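Local atomic coordinates of CysQ, sulfite synthesis pathway protein (Bacteroides thetaiotaomicron VPI-5482, PDB entry 3B8B), a protein that probably hydrolyses adenosine 3',5'-bisphosphate to AMP and phosphate with magnesium, as a member of the inositol monophosphatase superfamily. Residues A63-H68 against V104-D108; E119-N123 against S221-I225. All coordinates share one frame; numbering follows the deposited sequence.

Contact 1 of 2, residues A63-H68 against V104-D108; sequences ADRKAH and VDPLD. With SO4 (sulfate ion), chain D.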
ATOM      1  N   ALA A  63      -4.819   7.737 -16.066  1.00 21.24           N
ATOM      2  CA  ALA A  63      -4.763   7.938 -14.618  1.00 21.67           C
ATOM      3  C   ALA A  63      -3.436   7.489 -14.025  1.00 21.54           C
ATOM      4  O   ALA A  63      -2.880   8.184 -13.163  1.00 20.63           O
ATOM      5  CB  ALA A  63      -5.927   7.178 -13.930  1.00 20.70           C
ATOM      6  N   ASP A  64      -2.947   6.321 -14.444  1.00 21.90           N
ATOM      7  CA  ASP A  64      -1.686   5.799 -13.925  0.50 22.47           C
ATOM      8  C   ASP A  64      -0.544   6.765 -14.282  1.00 22.65           C
ATOM      9  O   ASP A  64       0.324   7.079 -13.437  1.00 22.51           O
ATOM     10  CB  ASP A  64      -1.432   4.393 -14.476  0.50 23.54           C
ATOM     11  CG  ASP A  64      -0.101   3.819 -14.032  0.50 23.46           C
ATOM     12  OD1 ASP A  64       0.002   3.332 -12.891  0.50 28.62           O
ATOM     13  OD2 ASP A  64       0.843   3.860 -14.838  0.50 29.55           O
ATOM     14  N   ARG A  65      -0.559   7.251 -15.521  1.00 22.55           N
ATOM     15  CA  ARG A  65       0.486   8.195 -15.959  0.50 22.54           C
ATOM     16  C   ARG A  65       0.418   9.501 -15.180  1.00 22.13           C
ATOM     17  O   ARG A  65       1.450   9.993 -14.707  1.00 21.69           O
ATOM     18  CB  ARG A  65       0.432   8.513 -17.460  0.50 22.86           C
ATOM     19  CG  ARG A  65       1.547   9.501 -17.876  0.50 23.23           C
ATOM     20  CD  ARG A  65       1.496   9.942 -19.335  0.50 25.45           C
ATOM     21  NE  ARG A  65       0.160  10.324 -19.795  0.50 28.30           N
ATOM     22  CZ  ARG A  65      -0.404  11.521 -19.665  0.50 29.02           C
ATOM     23  NH1 ARG A  65      -1.622  11.703 -20.154  0.50 29.57           N
ATOM     24  NH2 ARG A  65       0.224  12.533 -19.067  0.50 30.48           N
ATOM     25  N   LYS A  66      -0.772  10.077 -15.043  1.00 21.09           N
ATOM     26  CA  LYS A  66      -0.896  11.370 -14.358  1.00 21.86           C
ATOM     27  C   LYS A  66      -0.541  11.229 -12.864  1.00 20.35           C
ATOM     28  O   LYS A  66       0.053  12.139 -12.264  1.00 20.61           O
ATOM     29  CB  LYS A  66      -2.287  11.973 -14.548  1.00 22.31           C
ATOM     30  CG  LYS A  66      -2.561  12.346 -16.004  1.00 25.27           C
ATOM     31  CD  LYS A  66      -3.588  13.445 -16.153  1.00 27.53           C
ATOM     32  CE  LYS A  66      -3.593  14.062 -17.578  1.00 30.07           C
ATOM     33  NZ  LYS A  66      -2.424  14.954 -17.920  1.00 35.03           N
ATOM     34  N   ALA A  67      -0.910  10.092 -12.273  1.00 20.00           N
ATOM     35  CA  ALA A  67      -0.561   9.799 -10.880  1.00 19.64           C
ATOM     36  C   ALA A  67       0.947   9.711 -10.715  1.00 19.36           C
ATOM     37  O   ALA A  67       1.519  10.286  -9.783  1.00 19.15           O
ATOM     38  CB  ALA A  67      -1.241   8.487 -10.409  1.00 19.42           C
ATOM     39  N   HIS A  68       1.584   8.970 -11.612  1.00 19.54           N
ATOM     40  CA  HIS A  68       3.045   8.837 -11.599  1.00 19.65           C
ATOM     41  C   HIS A  68       3.710  10.204 -11.683  1.00 19.12           C
ATOM     42  O   HIS A  68       4.610  10.518 -10.914  1.00 19.61           O
ATOM     43  CB  HIS A  68       3.530   7.941 -12.725  1.00 19.76           C
ATOM     44  CG  HIS A  68       5.014   7.917 -12.858  1.00 21.75           C
ATOM     45  ND1 HIS A  68       5.819   7.073 -12.133  1.00 24.61           N
ATOM     46  CD2 HIS A  68       5.837   8.689 -13.593  1.00 23.28           C
ATOM     47  CE1 HIS A  68       7.082   7.324 -12.426  1.00 23.38           C
ATOM     48  NE2 HIS A  68       7.119   8.285 -13.327  1.00 25.71           N
ATOM     49  N   VAL A 104       7.241   2.597  -5.559  1.00 19.33           N
ATOM     50  CA  VAL A 104       5.941   3.250  -5.795  1.00 19.19           C
ATOM     51  C   VAL A 104       5.055   2.505  -6.780  1.00 17.87           C
ATOM     52  O   VAL A 104       5.529   2.067  -7.822  1.00 18.69           O
ATOM     53  CB  VAL A 104       6.194   4.660  -6.366  1.00 19.88           C
ATOM     54  CG1 VAL A 104       4.879   5.337  -6.796  1.00 22.82           C
ATOM     55  CG2 VAL A 104       6.957   5.523  -5.329  1.00 19.54           C
ATOM     56  N   ASP A 105       3.780   2.353  -6.439  1.00 18.90           N
ATOM     57  CA  ASP A 105       2.764   2.022  -7.436  1.00 18.56           C
ATOM     58  C   ASP A 105       1.740   3.142  -7.423  1.00 19.00           C
ATOM     59  O   ASP A 105       0.980   3.271  -6.471  1.00 19.56           O
ATOM     60  CB  ASP A 105       2.088   0.677  -7.220  1.00 19.92           C
ATOM     61  CG  ASP A 105       1.178   0.291  -8.395  1.00 21.13           C
ATOM     62  OD1 ASP A 105       0.958   1.122  -9.303  1.00 22.04           O
ATOM     63  OD2 ASP A 105       0.706  -0.888  -8.420  1.00 21.30           O
ATOM     64  N   PRO A 106       1.747   3.960  -8.466  1.00 19.35           N
ATOM     65  CA  PRO A 106       0.827   5.116  -8.479  1.00 19.93           C
ATOM     66  C   PRO A 106      -0.650   4.743  -8.455  1.00 20.21           C
ATOM     67  O   PRO A 106      -1.477   5.534  -7.995  1.00 19.97           O
ATOM     68  CB  PRO A 106       1.180   5.836  -9.797  1.00 20.28           C
ATOM     69  CG  PRO A 106       2.568   5.368 -10.113  1.00 23.24           C
ATOM     70  CD  PRO A 106       2.601   3.940  -9.662  1.00 20.33           C
ATOM     71  N   LEU A 107      -0.994   3.551  -8.933  1.00 20.26           N
ATOM     72  CA  LEU A 107      -2.400   3.148  -9.019  1.00 20.00           C
ATOM     73  C   LEU A 107      -2.436   1.618  -9.046  1.00 20.43           C
ATOM     74  O   LEU A 107      -2.293   0.987 -10.117  1.00 21.37           O
ATOM     75  CB  LEU A 107      -3.067   3.742 -10.249  1.00 20.14           C
ATOM     76  CG  LEU A 107      -4.599   3.679 -10.324  1.00 23.11           C
ATOM     77  CD1 LEU A 107      -5.104   4.389 -11.600  1.00 22.27           C
ATOM     78  CD2 LEU A 107      -5.138   2.282 -10.200  1.00 27.74           C
ATOM     79  N   ASP A 108      -2.612   1.041  -7.868  1.00 20.33           N
ATOM     80  CA  ASP A 108      -2.790  -0.412  -7.732  1.00 20.52           C
ATOM     81  C   ASP A 108      -4.275  -0.762  -7.689  1.00 21.47           C
ATOM     82  O   ASP A 108      -5.067  -0.098  -7.018  1.00 21.54           O
ATOM     83  CB  ASP A 108      -2.144  -0.978  -6.484  1.00 19.86           C
ATOM     84  CG  ASP A 108      -2.223  -2.510  -6.442  1.00 21.74           C
ATOM     85  OD1 ASP A 108      -1.864  -3.150  -7.460  1.00 23.08           O
ATOM     86  OD2 ASP A 108      -2.744  -3.026  -5.447  1.00 24.59           O
TER
HETATM   87  S   SO4 D 271      10.031   8.591 -15.520  1.00 89.26           S
HETATM   88  O1  SO4 D 271      11.157   9.225 -16.208  1.00 89.58           O
HETATM   89  O2  SO4 D 271       9.000   8.300 -16.514  1.00 89.12           O
HETATM   90  O3  SO4 D 271      10.485   7.347 -14.892  1.00 88.60           O
HETATM   91  O4  SO4 D 271       9.505   9.498 -14.495  1.00 88.15           O
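His68 NE2 gives its hydrogen to O4 of a sulfate ion, probably from the crystallisation liquor, at 2.9 Å, almost straight at 176° and in the ring plane, while the same side chain leans on Pro106: His68 CB lies 3.8 Å from Pro106 CG, the two running alongside each other. With CG anti to the backbone N (chi1 173°), the imidazole runs past the proline, and Ser84 holds ND1. Replaced by an alanine, this position is likely to leave the sulfate oxygen and the Ser84 hydroxyl without their mate. Back toward the N terminus of the helix, small residues let the chain turn come close: Ala67 CB meets Pro106 CB at 3.6 Å, and Ala63 CB meets Leu107 CD1 at 3.7 Å. Between them, Asp64 OD1 stands 4.3 Å from Asp105 OD1, in a cluster of carboxylates with Glu85 that would probably be eased by a bound cation. Asp105 OD1 also accepts from Leu107 N at 3.1 Å, from above the carboxylate plane, closing an Asx turn that bends the chain at Pro106. The turn belongs to the Asp-Pro-x-Asp-Gly-Thr motif of the inositol monophosphatase family; Asp105, Leu107 and Asp108 are predicted to bind magnesium.

Contact 2 of 2, residues E119-N123 against S221-I225; sequences EFTVN and SGSSI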
ATOM      1  N   GLU A 119     -11.957   0.333  -4.925  1.00 18.85           N
ATOM      2  CA  GLU A 119     -10.949   0.076  -3.867  1.00 19.16           C
ATOM      3  C   GLU A 119      -9.532  -0.088  -4.428  1.00 19.02           C
ATOM      4  O   GLU A 119      -8.804  -1.030  -4.120  1.00 21.83           O
ATOM      5  CB  GLU A 119     -11.386  -1.076  -2.967  1.00 19.77           C
ATOM      6  CG  GLU A 119     -12.683  -0.713  -2.216  1.00 19.91           C
ATOM      7  CD  GLU A 119     -13.218  -1.810  -1.300  1.00 19.72           C
ATOM      8  OE1 GLU A 119     -12.550  -2.856  -1.151  1.00 20.86           O
ATOM      9  OE2 GLU A 119     -14.329  -1.614  -0.694  1.00 21.05           O
ATOM     10  N   PHE A 120      -9.196   0.847  -5.303  1.00 18.72           N
ATOM     11  CA  PHE A 120      -7.820   1.002  -5.811  1.00 18.58           C
ATOM     12  C   PHE A 120      -7.072   1.992  -4.904  1.00 19.08           C
ATOM     13  O   PHE A 120      -7.684   2.747  -4.140  1.00 19.07           O
ATOM     14  CB  PHE A 120      -7.827   1.456  -7.264  1.00 19.06           C
ATOM     15  CG  PHE A 120      -8.691   2.676  -7.523  1.00 18.47           C
ATOM     16  CD1 PHE A 120      -8.206   3.968  -7.335  1.00 20.40           C
ATOM     17  CD2 PHE A 120     -10.017   2.512  -7.927  1.00 20.70           C
ATOM     18  CE1 PHE A 120      -9.012   5.070  -7.565  1.00 21.57           C
ATOM     19  CE2 PHE A 120     -10.811   3.612  -8.164  1.00 20.45           C
ATOM     20  CZ  PHE A 120     -10.337   4.875  -7.952  1.00 20.59           C
ATOM     21  N   THR A 121      -5.737   1.975  -4.995  1.00 18.99           N
ATOM     22  CA  THR A 121      -4.901   2.704  -4.056  1.00 19.39           C
ATOM     23  C   THR A 121      -3.670   3.306  -4.745  1.00 18.99           C
ATOM     24  O   THR A 121      -3.218   2.839  -5.800  1.00 18.96           O
ATOM     25  CB  THR A 121      -4.355   1.766  -2.954  1.00 20.16           C
ATOM     26  OG1 THR A 121      -3.595   0.713  -3.577  1.00 20.98           O
ATOM     27  CG2 THR A 121      -5.485   1.152  -2.095  1.00 19.93           C
ATOM     28  N   VAL A 122      -3.136   4.334  -4.104  1.00 17.75           N
ATOM     29  CA  VAL A 122      -1.805   4.867  -4.388  1.00 17.72           C
ATOM     30  C   VAL A 122      -0.875   4.326  -3.300  1.00 17.93           C
ATOM     31  O   VAL A 122      -1.247   4.341  -2.110  1.00 18.18           O
ATOM     32  CB  VAL A 122      -1.808   6.408  -4.339  1.00 18.01           C
ATOM     33  CG1 VAL A 122      -0.431   6.964  -4.739  1.00 18.39           C
ATOM     34  CG2 VAL A 122      -2.914   7.009  -5.248  1.00 18.58           C
ATOM     35  N   ASN A 123       0.315   3.851  -3.694  1.00 18.66           N
ATOM     36  CA  ASN A 123       1.251   3.180  -2.780  1.00 18.48           C
ATOM     37  C   ASN A 123       2.652   3.785  -2.902  1.00 18.24           C
ATOM     38  O   ASN A 123       3.237   3.763  -3.992  1.00 18.96           O
ATOM     39  CB  ASN A 123       1.342   1.669  -3.042  1.00 18.67           C
ATOM     40  CG  ASN A 123       0.004   0.990  -2.886  1.00 19.39           C
ATOM     41  OD1 ASN A 123      -0.279   0.438  -1.840  1.00 20.23           O
ATOM     42  ND2 ASN A 123      -0.844   1.094  -3.927  1.00 20.95           N
ATOM     43  N   SER A 221     -11.425  -6.988   0.450  1.00 20.58           N
ATOM     44  CA  SER A 221     -11.201  -5.571   0.129  0.50 21.00           C
ATOM     45  C   SER A 221     -10.216  -5.512  -1.018  1.00 20.48           C
ATOM     46  O   SER A 221      -9.475  -6.471  -1.284  1.00 20.21           O
ATOM     47  CB  SER A 221     -10.620  -4.734   1.296  0.50 21.55           C
ATOM     48  OG  SER A 221     -11.596  -4.347   2.240  0.50 23.11           O
ATOM     49  N   GLY A 222     -10.253  -4.388  -1.728  1.00 20.46           N
ATOM     50  CA  GLY A 222      -9.386  -4.180  -2.857  1.00 20.75           C
ATOM     51  C   GLY A 222      -7.931  -3.854  -2.492  1.00 20.01           C
ATOM     52  O   GLY A 222      -7.652  -3.218  -1.472  1.00 20.59           O
ATOM     53  N   SER A 223      -7.030  -4.276  -3.383  1.00 20.07           N
ATOM     54  CA  SER A 223      -5.655  -3.746  -3.425  1.00 19.94           C
ATOM     55  C   SER A 223      -4.979  -3.927  -2.060  1.00 19.76           C
ATOM     56  O   SER A 223      -5.204  -4.908  -1.329  1.00 19.86           O
ATOM     57  CB  SER A 223      -5.719  -2.291  -3.931  1.00 20.53           C
ATOM     58  OG  SER A 223      -4.446  -1.685  -4.009  1.00 21.82           O
ATOM     59  N   SER A 224      -4.123  -2.986  -1.720  1.00 19.35           N
ATOM     60  CA  SER A 224      -3.351  -3.039  -0.492  1.00 19.34           C
ATOM     61  C   SER A 224      -4.129  -2.687   0.765  1.00 19.47           C
ATOM     62  O   SER A 224      -3.587  -2.722   1.875  1.00 20.24           O
ATOM     63  CB  SER A 224      -2.133  -2.139  -0.633  1.00 20.41           C
ATOM     64  OG  SER A 224      -2.592  -0.840  -0.959  1.00 20.57           O
ATOM     65  N   ILE A 225      -5.414  -2.350   0.639  1.00 19.17           N
ATOM     66  CA  ILE A 225      -6.256  -2.161   1.810  1.00 18.79           C
ATOM     67  C   ILE A 225      -6.225  -3.468   2.628  1.00 18.89           C
ATOM     68  O   ILE A 225      -6.371  -3.452   3.843  1.00 19.39           O
ATOM     69  CB  ILE A 225      -7.704  -1.789   1.419  1.00 18.48           C
ATOM     70  CG1 ILE A 225      -7.718  -0.540   0.543  1.00 20.48           C
ATOM     71  CG2 ILE A 225      -8.543  -1.613   2.672  1.00 20.54           C
ATOM     72  CD1 ILE A 225      -9.097  -0.172  -0.014  1.00 21.36           C
TER
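Thr121 OG1 lies 2.6 Å from Ser223 OG and also within hydrogen-bonding range of Ser224 OG, and it accepts a bond from Asn123 ND2, so three polar groups gather round one buried hydroxyl. Asn123 turns its other amide atom to the same loop: Ser224 OG donates to Asn123 OD1 at 2.8 Å, in the carbonyl plane and on a lone pair. Asparagine suits the place because it donates to the threonine and accepts from the serine at once. Ser223 OG, anti to its own N (chi1 180°), reaches Asp108 as well. At the other end, Gly222 N donates to the anti lone pair of Glu119 OE1 at 2.8 Å (158°); the extended glutamate chain carries its carboxylate alongside the loop. Glycine is needed there, since a side chain would run into Glu119 O, which instead receives a CA-H contact from Gly222 CA at 3.4 Å. Ile225 CG1 meets Thr121 CG2 at 3.8 Å, and Ile225 CD1 touches Glu119 CB. The type II' turn from Gly222 to Ile225 sets the start of helix 225-232 against strand 121-128, with Ile137 and Val139 of strand 131-139 packing nearby and Phe120 directed to helix 20-43.

How the contacts relate
From the N terminus, helix 59-75 carries the first segment, and contact 1 closes a loop of 35 residues when the chain returns along strand 100-108. The chain then passes through helix 110-114 to strand 121-128, where contact 2 opens; it closes 97 residues later at the turn before helix 225-232. The two loops therefore follow one another in series, neither nesting nor crossing. In space they meet, because strands 100-108 and 121-128 are antiparallel neighbours: Asp108 N lies 2.8 Å from Thr121 O. Together, contacts 1 and 2 join helix 59-75, the central sheet and the later loop around the predicted metal site.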